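Local coordinates for uncharacterized conserved protein (Methanopyrus kandleri AV19, PDB 2QYA) that is of unknown function but belongs to the conserved DUF424 family and is found here as a two-fold symmetric pair of chains, at the interface of chains A and B. Residues are numbered along the deposited sequence; one frame, centred on the assembly and turned at random. Chains: chain A/B, Uncharacterized conserved protein.

Contact 1: the interface of chains A and B. Residues chain A 14-16, 71; chain B 75, 104-106, 108.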
# COMPACT_ATOMS: atom_id res chain seq x y z
N GLY A 14 -5.89 -2.01 -5.76
CA GLY A 14 -6.50 -0.69 -5.94
C GLY A 14 -5.59 0.26 -6.71
O GLY A 14 -5.27 0.02 -7.89
N ASP A 15 -5.19 1.35 -6.06
CA ASP A 15 -4.33 2.38 -6.69
C ASP A 15 -2.88 2.28 -6.30
O ASP A 15 -2.08 3.14 -6.69
CB ASP A 15 -4.80 3.77 -6.29
CG ASP A 15 -6.21 4.03 -6.69
OD1 ASP A 15 -6.48 4.07 -7.89
OD2 ASP A 15 -7.07 4.20 -5.80
N THR A 16 -2.54 1.20 -5.57
CA THR A 16 -1.35 1.08 -4.72
C THR A 16 -0.47 -0.16 -5.08
O THR A 16 -0.97 -1.29 -5.16
CB THR A 16 -1.78 0.90 -3.23
OG1 THR A 16 -2.75 1.89 -2.85
CG2 THR A 16 -0.59 1.02 -2.28
N THR A 71 0.28 4.66 -7.26
CA THR A 71 1.19 5.06 -6.19
C THR A 71 2.05 3.86 -5.78
O THR A 71 1.52 2.76 -5.55
CB THR A 71 0.42 5.62 -4.99
OG1 THR A 71 -0.23 6.82 -5.42
CG2 THR A 71 1.37 5.96 -3.83
N ASN B 75 -8.38 2.53 -0.71
CA ASN B 75 -8.65 2.92 -2.08
C ASN B 75 -10.08 2.47 -2.35
O ASN B 75 -10.48 1.37 -1.93
CB ASN B 75 -7.70 2.24 -3.06
CG ASN B 75 -6.23 2.49 -2.77
OD1 ASN B 75 -5.37 1.77 -3.28
ND2 ASN B 75 -5.92 3.55 -1.97
N HIS B 104 -14.33 8.21 -6.50
CA HIS B 104 -13.05 7.62 -6.14
C HIS B 104 -12.52 8.22 -4.86
O HIS B 104 -12.63 9.41 -4.60
CB HIS B 104 -12.03 7.73 -7.29
CG HIS B 104 -10.65 7.21 -6.96
ND1 HIS B 104 -9.56 8.03 -6.78
CD2 HIS B 104 -10.21 5.94 -6.76
CE1 HIS B 104 -8.50 7.29 -6.50
NE2 HIS B 104 -8.87 6.02 -6.47
N VAL B 105 -11.95 7.37 -4.03
CA VAL B 105 -11.33 7.86 -2.85
C VAL B 105 -10.02 7.11 -2.61
O VAL B 105 -9.93 5.91 -2.81
CB VAL B 105 -12.31 7.86 -1.65
CG1 VAL B 105 -12.18 6.63 -0.83
CG2 VAL B 105 -12.04 9.12 -0.76
N GLN B 106 -9.00 7.87 -2.23
CA GLN B 106 -7.66 7.36 -2.01
C GLN B 106 -7.10 8.10 -0.80
O GLN B 106 -6.78 9.30 -0.89
CB GLN B 106 -6.80 7.57 -3.25
CG GLN B 106 -5.33 7.20 -3.09
CD GLN B 106 -4.57 7.06 -4.44
OE1 GLN B 106 -3.48 6.52 -4.48
NE2 GLN B 106 -5.17 7.52 -5.52
N TYR B 108 -4.93 7.71 3.23
CA TYR B 108 -3.99 7.06 4.13
C TYR B 108 -4.30 7.31 5.60
O TYR B 108 -4.77 8.39 5.99
CB TYR B 108 -2.56 7.52 3.82
CG TYR B 108 -2.20 7.13 2.43
CD1 TYR B 108 -1.51 5.95 2.17
CD2 TYR B 108 -2.63 7.91 1.36
CE1 TYR B 108 -1.23 5.57 0.87
CE2 TYR B 108 -2.35 7.54 0.06
CZ TYR B 108 -1.65 6.38 -0.17
OH TYR B 108 -1.41 6.03 -1.45
O HOH W 1 -2.05 6.68 -7.21
O HOH W 2 -2.94 4.55 -2.65
O HOH W 3 -1.96 8.60 -3.27
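B:Asn75 meets the turn A:Gly14 to A:Thr16 with its amide oxygen, a worked case of one acceptor reading both backbone and side chain. A:Thr16 OG1, the hydroxyl, donates to B:Asn75 OD1 over 2.7 Å, in the carbonyl plane and on a lone pair. The backbone A:Asp15 N reaches the same B:Asn75 OD1 at 2.8 Å, but from above that plane, 43° out of it. With an alanine in place of B:Asn75, A:Asp15 N and A:Thr16 OG1 would probably both lose the acceptor they share, and the turn would be freer to shift. Beside B:Asn75, B:His104 NE2 gives a nearly straight bond to A:Asp15 OD2 at 2.7 Å. The carboxylate oxygen lies in the imidazole plane at the ring's edge, and the bond arrives on the syn side but well out of the carboxylate plane, the ring and carboxylate standing almost perpendicular. CG of B:His104 stands opposite its backbone N (chi1 177°), which carries the ring out toward the turn. The extended B:Gln106 lays its amide against the A:Asp15 carboxylate, the flat groups stacked 18° from parallel, so one face of the carboxylate is covered by the amide while its OD2 takes the imidazole N-H. Farther out, ordered waters join B:Gln106 OE1 to A:Thr71 OG1, whose direct bond is weak. Another water links A:Thr16 OG1 at 2.7 Å with B:Gln106 OE1, also at 2.7 Å.

Contact 2: the interface of chains A and B. Residues chain A 12-13, 16-17, 66, 70; chain B 43-44.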
# COMPACT_ATOMS: atom_id res chain seq x y z
N GLY A 12 0.25 -5.45 -5.72
CA GLY A 12 -0.54 -4.33 -6.18
C GLY A 12 -2.02 -4.56 -5.91
O GLY A 12 -2.56 -5.62 -6.24
N THR A 13 -2.68 -3.55 -5.32
CA THR A 13 -4.12 -3.57 -5.11
C THR A 13 -4.71 -2.15 -5.15
O THR A 13 -4.10 -1.21 -4.66
CB THR A 13 -4.50 -4.28 -3.80
OG1 THR A 13 -3.45 -4.12 -2.83
CG2 THR A 13 -4.67 -5.78 -4.09
N THR A 16 -2.54 1.20 -5.57
CA THR A 16 -1.35 1.08 -4.72
C THR A 16 -0.47 -0.16 -5.08
O THR A 16 -0.97 -1.29 -5.16
CB THR A 16 -1.78 0.90 -3.23
OG1 THR A 16 -2.75 1.89 -2.85
CG2 THR A 16 -0.59 1.02 -2.28
N VAL A 17 0.83 0.06 -5.29
CA VAL A 17 1.78 -1.06 -5.37
C VAL A 17 2.71 -0.88 -4.19
O VAL A 17 3.32 0.18 -4.02
CB VAL A 17 2.59 -1.09 -6.69
CG1 VAL A 17 3.71 -2.14 -6.64
CG2 VAL A 17 1.71 -1.35 -7.87
N TYR A 66 5.22 1.58 -12.85
CA TYR A 66 3.97 2.12 -12.32
C TYR A 66 3.91 3.64 -12.22
O TYR A 66 2.94 4.17 -11.69
CB TYR A 66 3.69 1.49 -10.95
CG TYR A 66 3.32 0.04 -11.10
CD1 TYR A 66 2.16 -0.34 -11.76
CD2 TYR A 66 4.17 -0.95 -10.65
CE1 TYR A 66 1.82 -1.70 -11.92
CE2 TYR A 66 3.85 -2.32 -10.82
CZ TYR A 66 2.69 -2.66 -11.44
OH TYR A 66 2.37 -3.99 -11.60
N LYS A 70 0.09 4.07 -10.77
CA LYS A 70 -0.21 3.72 -9.41
C LYS A 70 0.69 4.51 -8.51
O LYS A 70 1.76 4.98 -8.94
CB LYS A 70 0.04 2.20 -9.17
CG LYS A 70 -0.78 1.25 -10.05
CD LYS A 70 -2.22 1.16 -9.59
CE LYS A 70 -3.07 0.46 -10.66
NZ LYS A 70 -4.49 0.21 -10.21
N PRO B 43 -6.15 -8.20 -11.43
CA PRO B 43 -5.10 -8.24 -10.41
C PRO B 43 -5.19 -7.07 -9.45
O PRO B 43 -4.92 -7.24 -8.28
CB PRO B 43 -3.80 -8.16 -11.23
CG PRO B 43 -4.17 -8.53 -12.58
CD PRO B 43 -5.57 -8.04 -12.78
N PHE B 44 -5.60 -5.89 -9.91
CA PHE B 44 -5.75 -4.76 -8.99
C PHE B 44 -7.12 -4.67 -8.30
O PHE B 44 -7.19 -4.31 -7.11
CB PHE B 44 -5.32 -3.43 -9.69
CG PHE B 44 -3.80 -3.25 -9.77
CD1 PHE B 44 -3.10 -2.63 -8.73
CD2 PHE B 44 -3.08 -3.73 -10.86
CE1 PHE B 44 -1.72 -2.49 -8.78
CE2 PHE B 44 -1.68 -3.61 -10.92
CZ PHE B 44 -1.01 -2.98 -9.88
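B:Phe44 lays its ring against A:Gly12, A:Val17, A:Tyr66 and A:Lys70 of the other chain, and its course from CB to the far rim illustrates how one aromatic residue can anchor a subunit contact. It sits in the short helical turn 42-45. Near the base, B:Phe44 CB lies 3.8 Å from A:Lys70 NZ, the amine end of a side chain that runs the opposite way along the ring. CG of B:Phe44 points away from its own carbonyl carbon and lies beside the backbone N (chi1 -78°), a setting that aims the ring across the boundary. Above one face passes the lysine: A:Lys70 CE stands 3.7 Å from the ring centroid of B:Phe44, displaced toward the rim, in a CH-pi contact. The lysine chain is bent at chi2 (-76°), then runs extended to its tip, so methylene groups as well as the amine border the ring. On one flank, B:Phe44 CD1 faces A:Thr13 N at 3.6 Å, and B:Phe44 CE1 packs on A:Gly12 CA at 3.4 Å, where the glycine has no side chain to stand between ring and strand 6-13. CE1 also meets the methyl A:Val17 CG2 at 3.7 Å, in the plane of the ring at its edge. At the tip, B:Phe44 CZ touches A:Tyr66 CE1 at 3.7 Å, the tyrosine coming from the opposite direction with its ring plane steeply inclined, about 70°, to that of the phenylalanine. The hydroxyl A:Tyr66 OH lies at the edge of the B:Phe44 ring, in its plane, near CZ and CE2. That same A:Val17 methyl lies over the centre of the A:Tyr66 ring, 3.6 Å above its plane, and so probably steadies the tyrosine from within its own chain. By burying an aromatic side chain of one copy among residues of the other, the site adds an apolar hold to the two-chain assembly.

The C-alpha centres of contact 1 and contact 2 are about 9 Å apart, and A:Thr16 belongs to both. The hairpin made by strands 6-13 and 16-23 of chain A spans them: its turn enters the polar network of contact 1, while the strand ends flank the aromatic insertion of contact 2. A:Lys70 and A:Thr71, adjacent in sequence, likewise serve one contact each. Movement of the hairpin would therefore probably be felt at both. Two-fold symmetry repeats the pair with the chains exchanged, which is consistent with a dimer, although the structure alone does not show that it is the biological form.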